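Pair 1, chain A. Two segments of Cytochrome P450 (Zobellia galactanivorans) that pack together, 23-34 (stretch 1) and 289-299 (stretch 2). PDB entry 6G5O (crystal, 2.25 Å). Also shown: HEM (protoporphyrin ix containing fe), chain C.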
# COMPACT_ATOMS: atom_id res chain seq x y z
N ASN A 23 -20.63 -8.33 4.63
CA ASN A 23 -21.14 -7.74 5.88
C ASN A 23 -19.91 -7.42 6.73
O ASN A 23 -18.90 -8.13 6.68
CB ASN A 23 -22.11 -8.71 6.62
N ASP A 24 -19.97 -6.32 7.47
CA ASP A 24 -18.85 -5.93 8.34
C ASP A 24 -19.40 -5.00 9.40
O ASP A 24 -19.73 -3.87 9.10
CB ASP A 24 -17.73 -5.26 7.52
CG ASP A 24 -16.71 -4.53 8.38
OD1 ASP A 24 -16.14 -5.16 9.29
OD2 ASP A 24 -16.49 -3.32 8.12
N GLN A 25 -19.54 -5.51 10.62
CA GLN A 25 -19.98 -4.73 11.80
C GLN A 25 -21.28 -3.93 11.59
O GLN A 25 -21.33 -2.73 11.86
CB GLN A 25 -18.82 -3.83 12.30
CG GLN A 25 -17.66 -4.65 12.85
CD GLN A 25 -16.36 -3.89 12.98
OE1 GLN A 25 -15.66 -3.64 11.99
NE2 GLN A 25 -16.00 -3.57 14.22
N ASP A 26 -22.30 -4.61 11.08
CA ASP A 26 -23.65 -4.05 10.92
C ASP A 26 -23.71 -2.90 9.90
O ASP A 26 -24.69 -2.15 9.85
CB ASP A 26 -24.24 -3.61 12.28
N ASP A 27 -22.67 -2.80 9.07
CA ASP A 27 -22.53 -1.72 8.09
C ASP A 27 -22.19 -2.37 6.75
O ASP A 27 -21.02 -2.41 6.35
CB ASP A 27 -21.42 -0.75 8.53
CG ASP A 27 -21.40 0.55 7.73
OD1 ASP A 27 -22.18 0.69 6.75
OD2 ASP A 27 -20.58 1.43 8.10
N PRO A 28 -23.21 -2.88 6.06
CA PRO A 28 -22.87 -3.75 4.93
C PRO A 28 -22.30 -3.01 3.69
O PRO A 28 -22.54 -1.81 3.50
CB PRO A 28 -24.20 -4.44 4.64
CG PRO A 28 -25.24 -3.41 5.03
CD PRO A 28 -24.65 -2.56 6.11
N VAL A 29 -21.57 -3.75 2.86
CA VAL A 29 -20.76 -3.19 1.77
C VAL A 29 -21.15 -3.78 0.42
O VAL A 29 -21.19 -5.00 0.25
CB VAL A 29 -19.23 -3.46 2.00
CG1 VAL A 29 -18.39 -3.02 0.82
CG2 VAL A 29 -18.74 -2.75 3.26
N THR A 30 -21.42 -2.91 -0.54
CA THR A 30 -21.51 -3.26 -1.96
C THR A 30 -20.15 -3.05 -2.70
O THR A 30 -19.77 -1.92 -3.00
CB THR A 30 -22.59 -2.40 -2.62
OG1 THR A 30 -23.81 -2.51 -1.88
CG2 THR A 30 -22.82 -2.87 -4.05
N MET A 31 -19.48 -4.14 -3.03
CA MET A 31 -18.16 -4.12 -3.65
C MET A 31 -18.20 -3.91 -5.16
O MET A 31 -18.71 -4.77 -5.84
CB MET A 31 -17.46 -5.46 -3.37
CG MET A 31 -17.54 -5.91 -1.92
SD MET A 31 -16.72 -7.51 -1.53
CE MET A 31 -15.11 -7.29 -2.33
N LEU A 32 -17.67 -2.80 -5.69
CA LEU A 32 -17.58 -2.60 -7.13
C LEU A 32 -16.35 -3.36 -7.72
O LEU A 32 -15.25 -3.25 -7.20
CB LEU A 32 -17.49 -1.12 -7.44
CG LEU A 32 -18.82 -0.36 -7.41
CD1 LEU A 32 -19.77 -0.85 -6.33
CD2 LEU A 32 -18.63 1.14 -7.25
N LEU A 33 -16.55 -4.11 -8.79
CA LEU A 33 -15.56 -5.06 -9.26
C LEU A 33 -14.98 -4.78 -10.64
O LEU A 33 -13.93 -5.33 -10.98
CB LEU A 33 -16.17 -6.45 -9.23
CG LEU A 33 -16.73 -6.91 -7.88
CD1 LEU A 33 -17.41 -8.27 -8.08
CD2 LEU A 33 -15.66 -7.00 -6.79
N ARG A 34 -15.64 -3.96 -11.45
CA ARG A 34 -15.15 -3.66 -12.80
C ARG A 34 -14.28 -2.41 -12.86
O ARG A 34 -14.63 -1.38 -12.27
CB ARG A 34 -16.33 -3.48 -13.74
CG ARG A 34 -17.13 -4.76 -13.93
CD ARG A 34 -18.37 -4.53 -14.78
NE ARG A 34 -19.13 -5.78 -14.94
CZ ARG A 34 -20.43 -5.84 -15.24
NH1 ARG A 34 -21.15 -4.73 -15.39
NH2 ARG A 34 -21.02 -7.04 -15.35
N SER A 289 -25.32 4.00 2.93
CA SER A 289 -24.65 2.69 2.95
C SER A 289 -23.21 2.87 2.42
O SER A 289 -22.81 3.96 2.03
CB SER A 289 -25.41 1.68 2.10
OG SER A 289 -25.37 2.02 0.72
N ARG A 290 -22.43 1.80 2.43
CA ARG A 290 -21.05 1.82 1.96
C ARG A 290 -20.88 1.06 0.65
O ARG A 290 -21.48 -0.01 0.46
CB ARG A 290 -20.16 1.16 3.01
CG ARG A 290 -20.10 1.93 4.31
CD ARG A 290 -18.85 1.59 5.08
NE ARG A 290 -18.87 0.23 5.61
CZ ARG A 290 -17.82 -0.38 6.13
NH1 ARG A 290 -16.63 0.22 6.16
NH2 ARG A 290 -17.93 -1.62 6.62
N ILE A 291 -20.06 1.59 -0.26
CA ILE A 291 -19.56 0.78 -1.37
C ILE A 291 -18.09 0.56 -1.14
O ILE A 291 -17.52 1.17 -0.23
CB ILE A 291 -19.82 1.41 -2.75
CG1 ILE A 291 -19.15 2.77 -2.92
CG2 ILE A 291 -21.29 1.55 -3.01
CD1 ILE A 291 -17.86 2.69 -3.68
N SER A 292 -17.49 -0.35 -1.89
CA SER A 292 -16.04 -0.49 -1.90
C SER A 292 -15.52 -0.39 -3.35
O SER A 292 -16.17 -0.81 -4.29
CB SER A 292 -15.56 -1.74 -1.18
OG SER A 292 -15.38 -2.87 -2.02
N LEU A 293 -14.36 0.23 -3.49
CA LEU A 293 -13.61 0.28 -4.73
C LEU A 293 -12.62 -0.87 -4.65
O LEU A 293 -11.66 -0.79 -3.92
CB LEU A 293 -12.91 1.61 -4.82
CG LEU A 293 -13.82 2.83 -4.67
CD1 LEU A 293 -13.10 4.16 -4.57
CD2 LEU A 293 -14.76 2.87 -5.85
N CYS A 294 -12.91 -1.97 -5.32
CA CYS A 294 -12.08 -3.15 -5.16
C CYS A 294 -10.99 -3.10 -6.24
O CYS A 294 -11.15 -3.65 -7.33
CB CYS A 294 -12.94 -4.42 -5.20
SG CYS A 294 -12.00 -5.94 -4.98
N TRP A 295 -9.89 -2.47 -5.89
CA TRP A 295 -8.74 -2.30 -6.77
C TRP A 295 -8.23 -3.65 -7.27
O TRP A 295 -7.85 -3.79 -8.44
CB TRP A 295 -7.60 -1.54 -6.03
CG TRP A 295 -8.04 -0.37 -5.14
CD1 TRP A 295 -8.01 -0.33 -3.78
CD2 TRP A 295 -8.56 0.90 -5.57
NE1 TRP A 295 -8.49 0.90 -3.31
CE2 TRP A 295 -8.82 1.67 -4.39
CE3 TRP A 295 -8.81 1.47 -6.81
CZ2 TRP A 295 -9.34 2.96 -4.43
CZ3 TRP A 295 -9.33 2.78 -6.86
CH2 TRP A 295 -9.60 3.51 -5.68
N ALA A 296 -8.23 -4.67 -6.42
CA ALA A 296 -7.70 -5.98 -6.81
C ALA A 296 -8.52 -6.66 -7.94
O ALA A 296 -7.94 -7.26 -8.83
CB ALA A 296 -7.59 -6.90 -5.63
N SER A 297 -9.85 -6.54 -7.90
CA SER A 297 -10.70 -7.00 -9.00
C SER A 297 -10.57 -6.15 -10.27
O SER A 297 -10.48 -6.69 -11.37
CB SER A 297 -12.16 -6.99 -8.55
OG SER A 297 -13.04 -7.34 -9.60
N ALA A 298 -10.53 -4.83 -10.12
CA ALA A 298 -10.41 -3.94 -11.27
C ALA A 298 -9.11 -4.25 -12.03
O ALA A 298 -9.10 -4.16 -13.23
CB ALA A 298 -10.47 -2.49 -10.84
N ASN A 299 -8.08 -4.66 -11.32
CA ASN A 299 -6.77 -4.87 -11.88
C ASN A 299 -6.63 -6.24 -12.56
O ASN A 299 -5.56 -6.55 -13.10
CB ASN A 299 -5.70 -4.68 -10.81
CG ASN A 299 -5.35 -3.21 -10.55
OD1 ASN A 299 -5.65 -2.32 -11.36
ND2 ASN A 299 -4.68 -2.95 -9.44
CHA HEM C . -3.74 6.15 -0.60
CHB HEM C . -2.24 1.81 -2.11
CHC HEM C . 2.03 2.51 0.00
CHD HEM C . 0.34 6.52 2.01
C1A HEM C . -3.68 4.91 -1.21
C2A HEM C . -4.73 4.34 -1.99
C3A HEM C . -4.30 3.16 -2.40
C4A HEM C . -3.00 2.94 -1.89
CMA HEM C . -5.09 2.23 -3.26
CAA HEM C . -6.09 4.93 -2.36
CBA HEM C . -7.02 4.88 -1.16
CGA HEM C . -8.34 5.56 -1.47
O1A HEM C . -9.03 5.97 -0.53
O2A HEM C . -8.77 5.73 -2.62
C1B HEM C . -0.95 1.63 -1.66
C2B HEM C . -0.17 0.53 -2.07
C3B HEM C . 1.06 0.69 -1.47
C4B HEM C . 0.95 1.97 -0.69
CMB HEM C . -0.62 -0.61 -2.94
CAB HEM C . 2.31 -0.06 -1.52
CBB HEM C . 2.58 -1.04 -2.36
C1C HEM C . 1.96 3.67 0.74
C2C HEM C . 2.95 4.13 1.60
C3C HEM C . 2.46 5.24 2.22
C4C HEM C . 1.16 5.46 1.69
CMC HEM C . 4.31 3.53 1.81
CAC HEM C . 3.13 6.12 3.20
CBC HEM C . 4.35 5.99 3.70
C1D HEM C . -0.90 6.75 1.39
C2D HEM C . -1.69 7.96 1.66
C3D HEM C . -2.81 7.89 0.93
C4D HEM C . -2.73 6.59 0.25
CMD HEM C . -1.25 9.08 2.55
CAD HEM C . -3.93 8.91 0.88
CBD HEM C . -3.89 9.88 -0.32
CGD HEM C . -5.02 10.92 -0.22
O1D HEM C . -6.00 10.74 0.58
O2D HEM C . -5.04 11.98 -0.94
NA HEM C . -2.63 4.01 -1.13
NB HEM C . -0.27 2.44 -0.85
NC HEM C . 0.87 4.45 0.81
ND HEM C . -1.57 5.99 0.54
FE HEM C . -0.96 4.30 -0.14
O HOH W 1 -1.89 3.03 1.47

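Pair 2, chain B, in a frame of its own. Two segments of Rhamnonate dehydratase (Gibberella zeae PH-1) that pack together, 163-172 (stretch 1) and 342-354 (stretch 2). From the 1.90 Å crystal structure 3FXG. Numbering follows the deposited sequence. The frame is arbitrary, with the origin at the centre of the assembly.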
# COMPACT_ATOMS: atom_id res chain seq x y z
N ARG B 163 26.64 -25.59 -22.98
CA ARG B 163 25.67 -25.79 -24.05
C ARG B 163 24.51 -24.81 -23.91
O ARG B 163 24.05 -24.55 -22.80
CB ARG B 163 25.16 -27.23 -24.01
CG ARG B 163 23.97 -27.51 -24.90
CD ARG B 163 23.74 -29.00 -25.03
NE ARG B 163 22.42 -29.32 -25.57
CZ ARG B 163 22.14 -30.45 -26.21
NH1 ARG B 163 23.08 -31.37 -26.39
NH2 ARG B 163 20.91 -30.66 -26.68
N LEU B 164 24.07 -24.27 -25.04
CA LEU B 164 22.95 -23.33 -25.05
C LEU B 164 21.76 -23.99 -25.73
O LEU B 164 21.83 -24.32 -26.91
CB LEU B 164 23.33 -22.07 -25.83
CG LEU B 164 23.15 -20.70 -25.16
CD1 LEU B 164 23.36 -19.61 -26.21
CD2 LEU B 164 21.77 -20.58 -24.54
N ASP B 165 20.69 -24.20 -24.98
CA ASP B 165 19.48 -24.83 -25.52
C ASP B 165 18.52 -23.78 -26.08
O ASP B 165 18.30 -22.74 -25.46
CB ASP B 165 18.80 -25.67 -24.44
CG ASP B 165 19.64 -26.85 -24.01
OD1 ASP B 165 20.04 -27.65 -24.88
OD2 ASP B 165 19.91 -26.98 -22.80
N PHE B 166 17.94 -24.08 -27.24
CA PHE B 166 17.02 -23.17 -27.91
C PHE B 166 15.59 -23.69 -28.02
O PHE B 166 15.34 -24.89 -28.02
CB PHE B 166 17.46 -22.92 -29.36
CG PHE B 166 18.74 -22.15 -29.51
CD1 PHE B 166 18.76 -20.95 -30.21
CD2 PHE B 166 19.94 -22.65 -29.01
CE1 PHE B 166 19.95 -20.26 -30.42
CE2 PHE B 166 21.14 -21.97 -29.22
CZ PHE B 166 21.14 -20.77 -29.92
N TYR B 167 14.66 -22.74 -28.14
CA TYR B 167 13.27 -23.07 -28.38
C TYR B 167 13.09 -22.40 -29.74
O TYR B 167 13.82 -21.47 -30.07
CB TYR B 167 12.34 -22.49 -27.30
CG TYR B 167 12.19 -20.99 -27.26
CD1 TYR B 167 11.29 -20.34 -28.11
CD2 TYR B 167 12.88 -20.23 -26.32
CE1 TYR B 167 11.09 -18.96 -28.02
CE2 TYR B 167 12.69 -18.85 -26.23
CZ TYR B 167 11.79 -18.23 -27.08
OH TYR B 167 11.58 -16.87 -26.97
N CYS B 168 12.16 -22.89 -30.55
CA CYS B 168 11.99 -22.33 -31.88
C CYS B 168 10.71 -21.53 -32.06
O CYS B 168 9.62 -22.01 -31.76
CB CYS B 168 12.04 -23.47 -32.91
SG CYS B 168 11.97 -22.94 -34.63
N THR B 169 10.86 -20.30 -32.56
CA THR B 169 9.71 -19.43 -32.81
C THR B 169 9.33 -19.54 -34.28
O THR B 169 10.14 -19.25 -35.16
CB THR B 169 10.04 -17.96 -32.48
OG1 THR B 169 10.45 -17.85 -31.12
CG2 THR B 169 8.81 -17.08 -32.70
N GLY B 170 8.09 -19.96 -34.53
CA GLY B 170 7.64 -20.11 -35.90
C GLY B 170 6.27 -20.75 -35.99
O GLY B 170 5.72 -21.19 -34.98
N PRO B 171 5.70 -20.84 -37.19
CA PRO B 171 4.38 -21.43 -37.40
C PRO B 171 4.29 -22.96 -37.35
O PRO B 171 3.19 -23.52 -37.35
CB PRO B 171 3.98 -20.89 -38.76
CG PRO B 171 5.27 -20.90 -39.49
CD PRO B 171 6.24 -20.32 -38.46
N GLU B 172 5.43 -23.64 -37.30
CA GLU B 172 5.42 -25.10 -37.29
C GLU B 172 6.12 -25.73 -36.09
O GLU B 172 7.27 -26.17 -36.19
CB GLU B 172 6.04 -25.63 -38.58
CG GLU B 172 5.36 -25.17 -39.87
CD GLU B 172 3.96 -25.74 -40.03
OE1 GLU B 172 3.66 -26.80 -39.43
OE2 GLU B 172 3.16 -25.15 -40.78
N PRO B 342 18.95 -18.81 -18.84
CA PRO B 342 18.65 -20.24 -19.06
C PRO B 342 18.63 -20.83 -20.47
O PRO B 342 19.03 -21.98 -20.66
CB PRO B 342 17.32 -20.42 -18.34
CG PRO B 342 16.64 -19.13 -18.61
CD PRO B 342 17.75 -18.12 -18.33
N PHE B 343 18.14 -20.08 -21.44
CA PHE B 343 18.08 -20.60 -22.79
C PHE B 343 17.99 -19.49 -23.81
O PHE B 343 18.04 -18.31 -23.47
CB PHE B 343 16.90 -21.56 -22.93
CG PHE B 343 15.63 -21.07 -22.30
CD1 PHE B 343 14.84 -20.13 -22.94
CD2 PHE B 343 15.24 -21.54 -21.05
CE1 PHE B 343 13.66 -19.66 -22.34
CE2 PHE B 343 14.07 -21.08 -20.44
CZ PHE B 343 13.29 -20.13 -21.09
N GLN B 344 17.85 -19.87 -25.07
CA GLN B 344 17.82 -18.91 -26.16
C GLN B 344 16.71 -19.13 -27.17
O GLN B 344 16.24 -20.25 -27.37
CB GLN B 344 19.17 -18.96 -26.88
CG GLN B 344 19.21 -18.18 -28.17
CD GLN B 344 19.72 -16.78 -27.98
OE1 GLN B 344 19.40 -15.88 -28.76
NE2 GLN B 344 20.54 -16.58 -26.96
N GLU B 345 16.29 -18.04 -27.80
CA GLU B 345 15.26 -18.11 -28.82
C GLU B 345 15.90 -18.10 -30.20
O GLU B 345 16.93 -17.46 -30.42
CB GLU B 345 14.32 -16.90 -28.72
CG GLU B 345 13.48 -16.71 -29.99
CD GLU B 345 12.61 -15.47 -29.96
OE1 GLU B 345 13.10 -14.41 -29.52
OE2 GLU B 345 11.44 -15.55 -30.39
N TYR B 346 15.29 -18.83 -31.12
CA TYR B 346 15.75 -18.82 -32.50
C TYR B 346 14.50 -18.59 -33.32
O TYR B 346 13.57 -19.39 -33.28
CB TYR B 346 16.40 -20.13 -32.92
CG TYR B 346 17.24 -19.92 -34.16
CD1 TYR B 346 18.51 -19.34 -34.06
CD2 TYR B 346 16.74 -20.20 -35.43
CE1 TYR B 346 19.26 -19.05 -35.19
CE2 TYR B 346 17.49 -19.91 -36.58
CZ TYR B 346 18.75 -19.34 -36.45
OH TYR B 346 19.51 -19.04 -37.55
N LEU B 347 14.48 -17.48 -34.04
CA LEU B 347 13.35 -17.12 -34.87
C LEU B 347 13.49 -17.83 -36.21
O LEU B 347 14.36 -17.48 -37.01
CB LEU B 347 13.31 -15.60 -35.06
CG LEU B 347 12.09 -14.94 -35.71
CD1 LEU B 347 12.22 -13.43 -35.59
CD2 LEU B 347 11.98 -15.36 -37.17
N ALA B 348 12.66 -18.84 -36.44
CA ALA B 348 12.70 -19.60 -37.69
C ALA B 348 12.66 -18.62 -38.86
O ALA B 348 11.64 -17.98 -39.11
CB ALA B 348 11.53 -20.56 -37.77
N ASN B 349 13.76 -18.51 -39.58
CA ASN B 349 13.84 -17.59 -40.70
C ASN B 349 13.55 -18.23 -42.05
O ASN B 349 13.72 -17.60 -43.09
CB ASN B 349 15.20 -16.91 -40.70
CG ASN B 349 16.33 -17.89 -40.80
OD1 ASN B 349 16.38 -18.88 -40.07
ND2 ASN B 349 17.26 -17.62 -41.70
N SER B 350 13.13 -19.49 -42.04
CA SER B 350 12.78 -20.16 -43.29
C SER B 350 11.37 -19.68 -43.59
O SER B 350 10.54 -19.57 -42.69
CB SER B 350 12.82 -21.68 -43.12
OG SER B 350 12.01 -22.10 -42.04
N PRO B 351 11.07 -19.39 -44.87
CA PRO B 351 9.73 -18.92 -45.24
C PRO B 351 8.55 -19.74 -44.70
O PRO B 351 7.49 -19.19 -44.42
CB PRO B 351 9.78 -18.89 -46.77
CG PRO B 351 10.82 -19.92 -47.10
CD PRO B 351 11.88 -19.65 -46.06
N ASP B 352 8.74 -21.05 -44.55
CA ASP B 352 7.67 -21.91 -44.04
C ASP B 352 7.87 -22.30 -42.57
O ASP B 352 7.04 -23.00 -41.99
CB ASP B 352 7.56 -23.19 -44.88
CG ASP B 352 8.86 -23.98 -44.92
OD1 ASP B 352 9.76 -23.70 -44.11
OD2 ASP B 352 8.96 -24.89 -45.77
N GLY B 353 8.97 -21.83 -41.98
CA GLY B 353 9.26 -22.13 -40.59
C GLY B 353 9.56 -23.59 -40.30
O GLY B 353 9.44 -24.03 -39.16
N LYS B 354 9.97 -24.34 -41.32
CA LYS B 354 10.27 -25.75 -41.13
C LYS B 354 11.76 -26.08 -41.09
O LYS B 354 12.14 -27.23 -40.93
CB LYS B 354 9.58 -26.58 -42.22
CG LYS B 354 8.07 -26.41 -42.24
CD LYS B 354 7.40 -27.33 -43.25
CE LYS B 354 5.89 -27.16 -43.20
NZ LYS B 354 5.19 -28.07 -44.15
O HOH W 2 20.65 -23.31 -22.34
O HOH W 3 8.23 -23.07 -36.93
O HOH W 4 4.44 -23.50 -42.61
O HOH W 5 2.44 -27.38 -42.69

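At the matched position Arg A290 and Gln B344, pair 1 uses charge and pair 2 an aromatic ring. In pair 1, Arg A290 buries more area against the other stretch than any other residue of the pair: its NH2 forms a salt bridge with Asp A24 OD2 at 2.7 Å and donates to Asp A27 O at 3.2 Å, while Val A29 CG2 lies over one face of the guanidinium, 3.6 Å from NH2. A second salt bridge, Arg A290 NE to Asp A27 OD2 at 3.3 Å, rests on charge alone, because the oxygen sits well out of the guanidinium plane. The matching residue in pair 2, Gln B344, instead lays its CB over the face of the Phe B166 ring, 3.9 Å from the centroid; Phe B166 occupies the position of Val A29, and Leu B164, at that of Asp A27, brings CD2 to 3.9 Å from Gln B344 CB.

Beneath these differences lies one backbone: two parallel strands, their axes at 27° in pair 1 and 39° in pair 2, superposing with an RMSD of 0.7 Å over 14 central residues. Four bridges match one for one, from Val A29–Arg A290 with Phe B166–Gln B344 to Leu A32–Leu A293 with Thr B169–Leu B347. The alternating ladder is conserved too: Thr A30 N to Arg A290 O (3.1 Å) recurs as Tyr B167 N to Gln B344 O (3.0 Å), and Leu A32 N to Ser A292 O (2.9 Å) as Thr B169 N to Tyr B346 O (2.9 Å).

On the face bearing Thr A30, Ile A291 and Leu A32, pair 1 is largely apolar, with Leu A32 CD2 4.0 Å from Ile A291 CD1. Pair 2 fills the corresponding face with Tyr B167, whose ring covers Glu B345 CA (4.0 Å from the centroid), and with a hydrogen bond from Thr B169 OG1 to Glu B345 OE2 at 2.6 Å.

Past the strands, Cys A294 matches Ala B348 and Ser A297 matches Gly B353. In pair 1 a helix begins here, and Ser A297 OG donates to Leu A33 O at 2.6 Å, fastening it to the first stretch. Pair 2 instead has a type I turn from Ser B350 to Gly B353. An ideal CB on Gly B353 would lie 2.6 Å from Pro B171 CD, a clash, so the absence of a side chain permits this close approach. Water 3 bridges the gap, accepting from Glu B172 N at 2.9 Å and donating to Gly B353 O at 2.7 Å.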